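PDB 2IVF: ethylbenzene dehydrogenase alpha-subunit, which is the alpha-subunit of a molybdenum enzyme of the molybdopterin oxidoreductase family, binding two pterin guanine dinucleotides, a molybdenum atom and an iron-sulfur cluster. Local coordinates for residues L884-N896 against V964-A976. Numbering follows the deposited sequence.
Sequences LGIKDGDMAKLFN and VTDRGVRVSIKKA. With MD1 (phosphoric acid 4-(2-amino-4-oxo-3,4,5,6,-tetrahydro-pteridin-6-yl)-2-hydroxy-3,4-dimercapto-but-3-en-yl ester guanylate ester), chain N.
An antiparallel strand pair in the molybdopterin dinucleotide-binding domain, of the double-psi beta-barrel clan, joins Lys893 and Phe895 to Lys974 and Ser972, showing how a C-terminal strand is tied into a sheet. Strand 969-975 lies along 891-895, whose other edge pairs with strand 900-908. Reciprocal backbone bonds link Lys893 with Lys974 and Phe895 with Ser972, the shortest running from Ser972 N to Phe895 O at 2.7 Å. Ala976 N extends the ladder by bonding to Met891 O.

On the face carrying Lys893, Phe895, Ser972 and Lys974, the Phe895 ring lies over Ser972: with chi1 at 66°, CG sits between backbone N and carbonyl carbon, and Ser972 CB packs against the ring face as a CH-pi contact, 3.7 Å from the centroid. The Lys974 chain runs past the same ring. Lys893 bends away to a salt bridge with Glu902.

On the opposite face apolar, buried Leu894 and Ile973 lie side by side, pointing the same way. The side chain of Ile886 crosses that of Ile973 at about a right angle, Ile886 CD1 3.9 Å from Ile973 CG2.

Before the strand, Arg967 and Asp966 form a salt bridge, and Arg967 NH2 donates to MD1 O14 (2.8 Å); the same NH2 forms a salt bridge with MGD. Beyond the ladder, Asn896 ND2 reaches Arg970 O at 3.0 Å, with that oxygen in the amide plane.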
# COMPACT_ATOMS: atom_id res chain seq x y z
N LEU A 884 -8.68 11.82 26.45
CA LEU A 884 -9.48 10.64 26.75
C LEU A 884 -8.70 9.61 27.57
O LEU A 884 -9.20 8.52 27.83
CB LEU A 884 -9.94 10.00 25.45
CG LEU A 884 -11.03 10.81 24.75
CD1 LEU A 884 -11.11 10.35 23.29
CD2 LEU A 884 -12.38 10.72 25.51
N GLY A 885 -7.47 9.95 27.96
CA GLY A 885 -6.66 9.08 28.82
C GLY A 885 -6.08 7.94 28.01
O GLY A 885 -5.79 6.88 28.54
N ILE A 886 -5.90 8.17 26.73
CA ILE A 886 -5.48 7.13 25.77
C ILE A 886 -4.06 7.44 25.32
O ILE A 886 -3.74 8.60 25.01
CB ILE A 886 -6.42 7.12 24.53
CG1 ILE A 886 -7.83 6.64 24.91
CG2 ILE A 886 -5.89 6.28 23.38
CD1 ILE A 886 -8.85 6.79 23.80
N LYS A 887 -3.20 6.43 25.30
CA LYS A 887 -1.83 6.59 24.82
C LYS A 887 -1.67 5.82 23.52
O LYS A 887 -2.44 4.92 23.20
CB LYS A 887 -0.85 6.02 25.86
CG LYS A 887 -0.63 6.88 27.06
CD LYS A 887 0.09 6.11 28.19
CE LYS A 887 0.71 7.13 29.17
NZ LYS A 887 0.77 6.67 30.60
N ASP A 888 -0.67 6.20 22.75
CA ASP A 888 -0.29 5.45 21.55
C ASP A 888 -0.13 3.96 21.91
O ASP A 888 0.50 3.60 22.91
CB ASP A 888 1.01 6.02 21.01
CG ASP A 888 1.40 5.44 19.67
OD1 ASP A 888 0.60 5.39 18.75
OD2 ASP A 888 2.56 5.03 19.53
N GLY A 889 -0.72 3.09 21.11
CA GLY A 889 -0.64 1.63 21.35
C GLY A 889 -1.72 1.08 22.25
O GLY A 889 -1.89 -0.13 22.34
N ASP A 890 -2.42 1.94 22.96
CA ASP A 890 -3.61 1.50 23.70
C ASP A 890 -4.65 0.97 22.72
O ASP A 890 -4.66 1.31 21.55
CB ASP A 890 -4.25 2.64 24.48
CG ASP A 890 -3.52 2.98 25.72
OD1 ASP A 890 -2.74 2.15 26.24
OD2 ASP A 890 -3.78 4.06 26.25
N MET A 891 -5.53 0.12 23.22
CA MET A 891 -6.77 -0.21 22.51
C MET A 891 -7.83 0.84 22.88
O MET A 891 -7.82 1.42 23.95
CB MET A 891 -7.31 -1.58 22.90
CG MET A 891 -6.38 -2.69 22.64
SD MET A 891 -6.08 -2.86 20.89
CE MET A 891 -4.35 -3.10 21.03
N ALA A 892 -8.77 1.03 21.96
CA ALA A 892 -9.87 1.95 22.15
C ALA A 892 -11.13 1.32 21.62
O ALA A 892 -11.06 0.48 20.73
CB ALA A 892 -9.56 3.27 21.43
N LYS A 893 -12.28 1.71 22.17
CA LYS A 893 -13.58 1.44 21.56
C LYS A 893 -13.97 2.64 20.74
O LYS A 893 -13.87 3.78 21.21
CB LYS A 893 -14.69 1.18 22.58
CG LYS A 893 -14.52 0.02 23.47
CD LYS A 893 -14.41 -1.29 22.73
CE LYS A 893 -14.70 -2.46 23.72
NZ LYS A 893 -14.52 -3.75 23.07
N LEU A 894 -14.36 2.38 19.50
CA LEU A 894 -15.08 3.34 18.69
C LEU A 894 -16.53 2.94 18.72
O LEU A 894 -16.86 1.74 18.59
CB LEU A 894 -14.63 3.34 17.23
CG LEU A 894 -13.40 4.09 16.70
CD1 LEU A 894 -12.29 4.10 17.68
CD2 LEU A 894 -13.02 3.53 15.30
N PHE A 895 -17.41 3.91 18.89
CA PHE A 895 -18.80 3.57 18.93
C PHE A 895 -19.70 4.71 18.56
O PHE A 895 -19.32 5.87 18.68
CB PHE A 895 -19.18 3.00 20.35
CG PHE A 895 -19.07 4.00 21.48
CD1 PHE A 895 -17.84 4.28 22.06
CD2 PHE A 895 -20.19 4.65 21.96
CE1 PHE A 895 -17.75 5.17 23.10
CE2 PHE A 895 -20.11 5.56 23.00
CZ PHE A 895 -18.89 5.83 23.56
N ASN A 896 -20.93 4.38 18.18
CA ASN A 896 -21.93 5.39 18.01
C ASN A 896 -23.27 4.79 18.34
O ASN A 896 -23.32 3.77 19.04
CB ASN A 896 -21.86 6.01 16.61
CG ASN A 896 -22.05 5.01 15.46
OD1 ASN A 896 -22.58 3.92 15.62
ND2 ASN A 896 -21.61 5.40 14.29
N VAL A 964 -22.70 4.47 0.67
CA VAL A 964 -21.23 4.46 0.77
C VAL A 964 -20.69 5.64 1.56
O VAL A 964 -19.50 5.84 1.61
CB VAL A 964 -20.58 4.49 -0.62
CG1 VAL A 964 -21.02 3.26 -1.49
CG2 VAL A 964 -20.82 5.84 -1.35
N THR A 965 -21.59 6.40 2.16
CA THR A 965 -21.33 7.72 2.73
C THR A 965 -20.74 7.64 4.12
O THR A 965 -21.23 8.25 5.07
CB THR A 965 -22.62 8.51 2.78
OG1 THR A 965 -23.58 7.79 3.57
CG2 THR A 965 -23.18 8.69 1.32
N ASP A 966 -19.64 6.93 4.23
CA ASP A 966 -19.02 6.67 5.51
C ASP A 966 -18.07 7.77 6.03
O ASP A 966 -17.68 7.76 7.20
CB ASP A 966 -18.25 5.34 5.46
CG ASP A 966 -17.12 5.37 4.49
OD1 ASP A 966 -16.10 6.07 4.76
OD2 ASP A 966 -17.20 4.61 3.51
N ARG A 967 -17.66 8.70 5.16
CA ARG A 967 -16.68 9.66 5.53
C ARG A 967 -17.38 10.76 6.33
O ARG A 967 -18.30 11.45 5.82
CB ARG A 967 -16.00 10.24 4.27
CG ARG A 967 -15.30 9.23 3.38
CD ARG A 967 -13.98 8.77 4.04
NE ARG A 967 -13.07 8.09 3.12
CZ ARG A 967 -12.95 6.77 2.98
NH1 ARG A 967 -13.66 5.92 3.70
NH2 ARG A 967 -12.06 6.30 2.13
N GLY A 968 -17.01 10.88 7.61
CA GLY A 968 -17.57 11.88 8.47
C GLY A 968 -18.65 11.35 9.38
O GLY A 968 -19.28 12.10 10.11
N VAL A 969 -18.89 10.03 9.34
CA VAL A 969 -19.78 9.42 10.29
C VAL A 969 -19.30 9.77 11.70
O VAL A 969 -18.08 9.92 11.96
CB VAL A 969 -19.90 7.92 10.05
CG1 VAL A 969 -20.56 7.18 11.28
CG2 VAL A 969 -20.73 7.69 8.76
N ARG A 970 -20.25 9.92 12.60
CA ARG A 970 -19.94 10.27 13.95
C ARG A 970 -19.60 9.05 14.78
O ARG A 970 -20.33 8.06 14.79
CB ARG A 970 -21.13 10.96 14.59
CG ARG A 970 -21.51 12.29 13.94
CD ARG A 970 -20.32 13.22 13.73
NE ARG A 970 -20.67 14.57 13.28
CZ ARG A 970 -20.95 15.61 14.09
NH1 ARG A 970 -20.95 15.50 15.42
NH2 ARG A 970 -21.24 16.80 13.59
N VAL A 971 -18.51 9.16 15.54
CA VAL A 971 -18.16 8.17 16.53
C VAL A 971 -17.71 8.86 17.80
O VAL A 971 -17.28 9.99 17.77
CB VAL A 971 -17.05 7.24 16.06
CG1 VAL A 971 -17.53 6.50 14.81
CG2 VAL A 971 -15.72 8.00 15.83
N SER A 972 -17.89 8.16 18.92
CA SER A 972 -17.25 8.49 20.20
C SER A 972 -16.08 7.52 20.38
O SER A 972 -16.08 6.45 19.82
CB SER A 972 -18.27 8.33 21.31
OG SER A 972 -19.05 9.51 21.49
N ILE A 973 -15.07 7.90 21.15
CA ILE A 973 -13.94 7.03 21.42
C ILE A 973 -13.70 6.97 22.92
O ILE A 973 -13.76 7.98 23.61
CB ILE A 973 -12.67 7.52 20.68
CG1 ILE A 973 -12.91 7.63 19.18
CG2 ILE A 973 -11.49 6.62 20.98
CD1 ILE A 973 -11.80 8.49 18.40
N LYS A 974 -13.44 5.78 23.45
CA LYS A 974 -13.00 5.65 24.83
C LYS A 974 -11.88 4.60 24.90
O LYS A 974 -11.77 3.76 24.00
CB LYS A 974 -14.18 5.28 25.71
CG LYS A 974 -14.73 3.91 25.46
CD LYS A 974 -15.96 3.72 26.31
CE LYS A 974 -16.51 2.31 26.24
NZ LYS A 974 -17.54 2.15 27.38
N LYS A 975 -11.09 4.64 25.96
CA LYS A 975 -10.01 3.69 26.14
C LYS A 975 -10.59 2.31 26.37
O LYS A 975 -11.57 2.19 27.06
CB LYS A 975 -9.15 4.06 27.35
CG LYS A 975 -7.82 3.25 27.38
CD LYS A 975 -7.19 3.29 28.76
CE LYS A 975 -6.10 2.24 28.87
NZ LYS A 975 -6.64 0.86 29.15
N ALA A 976 -9.95 1.28 25.81
CA ALA A 976 -10.24 -0.12 26.10
C ALA A 976 -8.94 -0.76 26.55
O ALA A 976 -7.99 -0.06 26.97
CB ALA A 976 -10.73 -0.81 24.87
OXT ALA A 976 -8.79 -1.99 26.46
PB MD1 N . -13.65 -5.66 -2.00
O3B MD1 N . -12.20 -5.98 -1.46
O1B MD1 N . -13.59 -5.78 -3.48
O2B MD1 N . -14.72 -6.29 -1.19
O3A MD1 N . -13.76 -4.12 -1.67
C10 MD1 N . -13.35 -3.08 -2.59
C11 MD1 N . -13.47 -1.80 -1.78
O11 MD1 N . -12.27 -1.81 -0.93
C12 MD1 N . -13.40 -0.60 -2.69
S12 MD1 N . -12.81 -0.71 -4.29
C13 MD1 N . -13.74 0.65 -2.24
S13 MD1 N . -13.62 2.02 -3.22
C14 MD1 N . -14.27 0.89 -0.88
N15 MD1 N . -13.54 1.76 -0.01
C16 MD1 N . -13.91 1.92 1.30
C15 MD1 N . -13.22 2.87 2.03
O14 MD1 N . -12.31 3.57 1.52
N17 MD1 N . -13.57 2.93 3.34
C17 MD1 N . -14.59 2.15 3.88
N16 MD1 N . -14.86 2.31 5.16
N18 MD1 N . -15.27 1.27 3.12
C20 MD1 N . -14.94 1.16 1.85
N8 MD1 N . -15.66 0.31 1.06
C7 MD1 N . -15.37 0.03 -0.32
PA MD1 N . -11.59 -7.19 -0.59
O1A MD1 N . -10.13 -7.20 -0.92
O2A MD1 N . -11.97 -6.98 0.82
O5' MD1 N . -12.28 -8.51 -1.12
C5' MD1 N . -11.89 -8.96 -2.41
C4' MD1 N . -11.53 -10.39 -2.35
O4' MD1 N . -11.01 -10.65 -3.65
C1' MD1 N . -10.06 -11.70 -3.44
N9 MD1 N . -9.10 -11.88 -4.54
C4 MD1 N . -9.17 -12.88 -5.41
N3 MD1 N . -10.08 -13.87 -5.51
C2 MD1 N . -9.98 -14.78 -6.48
N2 MD1 N . -10.90 -15.77 -6.61
N1 MD1 N . -8.88 -14.71 -7.32
C6 MD1 N . -7.91 -13.73 -7.26
O6 MD1 N . -7.01 -13.73 -8.10
C5 MD1 N . -8.07 -12.76 -6.27
N7 MD1 N . -7.36 -11.70 -5.88
C8 MD1 N . -8.01 -11.17 -4.84
C2' MD1 N . -9.32 -11.31 -2.17
O2' MD1 N . -8.71 -12.43 -1.48
C3' MD1 N . -10.39 -10.58 -1.35
O3' MD1 N . -10.85 -11.37 -0.22
O HOH W 1 -11.37 7.02 27.65
O HOH W 2 -5.34 -0.56 26.23